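Local coordinates for protein beta-N-acetylhexosaminidase (Thermotoga neapolitana, PDB 5C0Q) that probably hydrolyses terminal non-reducing N-acetyl-D-hexosamine residues from N-acetyl-beta-D-hexosaminides, as a zinc-binding member of glycosyl hydrolase family 3, at residues K160-H165 against T204-A209. Sequence-based numbering, arbitrary orientation.
Sequences KHFPGH and TAVMTA. With ZN (zinc ion), chain O.
Phe-162 and Thr-208 form a parallel beta bridge between adjacent strands of the TIM-barrel-type domain of family 3 glycosidases, at the end of strand 156-162, where it and the loop after it bind zinc. Two backbone bonds carry the bridge: Phe-162 N gives its hydrogen to Met-207 O at 2.9 Å, and Ala-209 N reaches Phe-162 O at 2.9 Å. The peptide bonds before His-161 and Pro-163 are both cis, the chain turns a corner at His-161, and Gly-164 N closes the turn on His-161 O. The turn brings the two histidines onto one zinc ion, His-161 through ND1 at 1.9 Å and His-165 through NE2 at 2.1 Å, with Asp-117 as a further ligand. His-161 CG stands anti to the carbonyl carbon (chi1 -49°), and the ring runs alongside the Met-207 side chain, whose SD approaches CD2 obliquely at 3.9 Å. CB of Lys-160 lies over one face of this imidazole, toward its rim, while Ala-209 CB sits 3.6 Å from His-161 CB. On the opposite face of the sheet from Met-207, that of Phe-162 and Thr-208, Val-206 CG1 packs against Phe-162 CB at 3.6 Å; the phenyl ring leads away from strand 205-208, one face lying over Pro-163 CB. The extended Lys-160 chain carries NZ to a salt bridge with Glu-65. Around the pair, Phe-162 and Val-206 pack against helices 191-198 and 225-235, whereas His-161 meets Asp-245, its partner at a second zinc site, in the loop after strand 242-243, the next strand beyond 205-208 in the parallel sheet.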
loop_
_atom_site.group_PDB
_atom_site.type_symbol
_atom_site.label_atom_id
_atom_site.label_comp_id
_atom_site.label_asym_id
_atom_site.label_seq_id
_atom_site.Cartn_x
_atom_site.Cartn_y
_atom_site.Cartn_z
ATOM N N LYS B 160 4.699 -20.347 -12.376
ATOM C CA LYS B 160 4.771 -20.063 -13.793
ATOM C C LYS B 160 6.242 -20.039 -14.259
ATOM O O LYS B 160 7.137 -19.964 -13.429
ATOM C CB LYS B 160 4.038 -18.740 -14.098
ATOM C CG LYS B 160 4.588 -17.535 -13.412
ATOM C CD LYS B 160 3.618 -16.340 -13.484
ATOM C CE LYS B 160 4.322 -15.069 -13.101
ATOM N NZ LYS B 160 3.504 -13.857 -13.277
ATOM N N HIS B 161 6.506 -20.247 -15.546
ATOM C CA HIS B 161 5.550 -20.780 -16.519
ATOM C C HIS B 161 5.968 -22.193 -16.932
ATOM O O HIS B 161 7.032 -22.376 -17.503
ATOM C CB HIS B 161 5.473 -19.921 -17.773
ATOM C CG HIS B 161 5.307 -18.459 -17.516
ATOM N ND1 HIS B 161 6.358 -17.637 -17.185
ATOM C CD2 HIS B 161 4.211 -17.669 -17.556
ATOM C CE1 HIS B 161 5.915 -16.406 -17.035
ATOM N NE2 HIS B 161 4.616 -16.403 -17.248
ATOM N N PHE B 162 5.106 -23.173 -16.690
ATOM C CA PHE B 162 5.431 -24.563 -16.928
ATOM C C PHE B 162 5.690 -24.843 -18.435
ATOM O O PHE B 162 4.925 -24.423 -19.297
ATOM C CB PHE B 162 4.301 -25.418 -16.394
ATOM C CG PHE B 162 4.462 -26.886 -16.659
ATOM C CD1 PHE B 162 4.010 -27.450 -17.842
ATOM C CD2 PHE B 162 5.034 -27.708 -15.724
ATOM C CE1 PHE B 162 4.166 -28.782 -18.087
ATOM C CE2 PHE B 162 5.175 -29.033 -15.982
ATOM C CZ PHE B 162 4.743 -29.572 -17.159
ATOM N N PRO B 163 6.740 -25.590 -18.753
ATOM C CA PRO B 163 7.705 -26.295 -17.916
ATOM C C PRO B 163 8.994 -25.533 -17.640
ATOM O O PRO B 163 9.988 -26.137 -17.283
ATOM C CB PRO B 163 7.985 -27.547 -18.742
ATOM C CG PRO B 163 7.925 -27.042 -20.134
ATOM C CD PRO B 163 6.874 -25.987 -20.165
ATOM N N GLY B 164 8.990 -24.226 -17.819
ATOM C CA GLY B 164 10.168 -23.436 -17.542
ATOM C C GLY B 164 10.737 -22.983 -18.842
ATOM O O GLY B 164 10.878 -23.771 -19.754
ATOM N N HIS B 165 11.064 -21.716 -18.957
ATOM C CA HIS B 165 11.478 -21.221 -20.246
ATOM C C HIS B 165 12.541 -20.184 -20.093
ATOM O O HIS B 165 12.645 -19.302 -20.905
ATOM C CB HIS B 165 10.289 -20.667 -20.998
ATOM C CG HIS B 165 9.697 -19.465 -20.338
ATOM N ND1 HIS B 165 10.044 -18.177 -20.681
ATOM C CD2 HIS B 165 8.895 -19.360 -19.256
ATOM C CE1 HIS B 165 9.422 -17.333 -19.887
ATOM N NE2 HIS B 165 8.737 -18.023 -18.997
ATOM N N THR B 204 -1.784 -25.041 -5.140
ATOM C CA THR B 204 -1.173 -24.163 -6.100
ATOM C C THR B 204 -1.876 -24.298 -7.438
ATOM O O THR B 204 -2.455 -25.299 -7.738
ATOM C CB THR B 204 0.353 -24.493 -6.269
ATOM O OG1 THR B 204 0.981 -23.525 -7.109
ATOM C CG2 THR B 204 0.563 -25.826 -6.927
ATOM N N ALA B 205 -1.836 -23.250 -8.232
ATOM C CA ALA B 205 -2.197 -23.378 -9.628
ATOM C C ALA B 205 -0.899 -23.375 -10.448
ATOM O O ALA B 205 0.179 -23.102 -9.930
ATOM C CB ALA B 205 -3.166 -22.259 -10.084
ATOM N N VAL B 206 -1.032 -23.724 -11.716
ATOM C CA VAL B 206 0.087 -23.770 -12.647
ATOM C C VAL B 206 -0.271 -23.013 -13.901
ATOM O O VAL B 206 -1.314 -23.236 -14.480
ATOM C CB VAL B 206 0.466 -25.217 -13.015
ATOM C CG1 VAL B 206 1.454 -25.227 -14.136
ATOM C CG2 VAL B 206 1.025 -25.925 -11.811
ATOM N N MET B 207 0.602 -22.126 -14.329
ATOM C CA MET B 207 0.379 -21.423 -15.561
ATOM C C MET B 207 1.309 -21.942 -16.628
ATOM O O MET B 207 2.465 -22.107 -16.385
ATOM C CB MET B 207 0.557 -19.912 -15.363
ATOM C CG MET B 207 0.150 -19.092 -16.582
ATOM S SD MET B 207 0.476 -17.309 -16.511
ATOM C CE MET B 207 -0.711 -16.865 -15.299
ATOM N N THR B 208 0.804 -22.160 -17.828
ATOM C CA THR B 208 1.611 -22.685 -18.935
ATOM C C THR B 208 2.450 -21.642 -19.641
ATOM O O THR B 208 2.145 -20.473 -19.584
ATOM C CB THR B 208 0.736 -23.358 -19.991
ATOM O OG1 THR B 208 -0.168 -22.393 -20.552
ATOM C CG2 THR B 208 -0.027 -24.517 -19.384
ATOM N N ALA B 209 3.526 -22.079 -20.277
ATOM C CA ALA B 209 4.340 -21.199 -21.097
ATOM C C ALA B 209 3.911 -21.294 -22.537
ATOM O O ALA B 209 3.698 -22.369 -23.045
ATOM C CB ALA B 209 5.801 -21.538 -20.983
HETATM ZN ZN ZN O . 8.235 -17.244 -17.089
#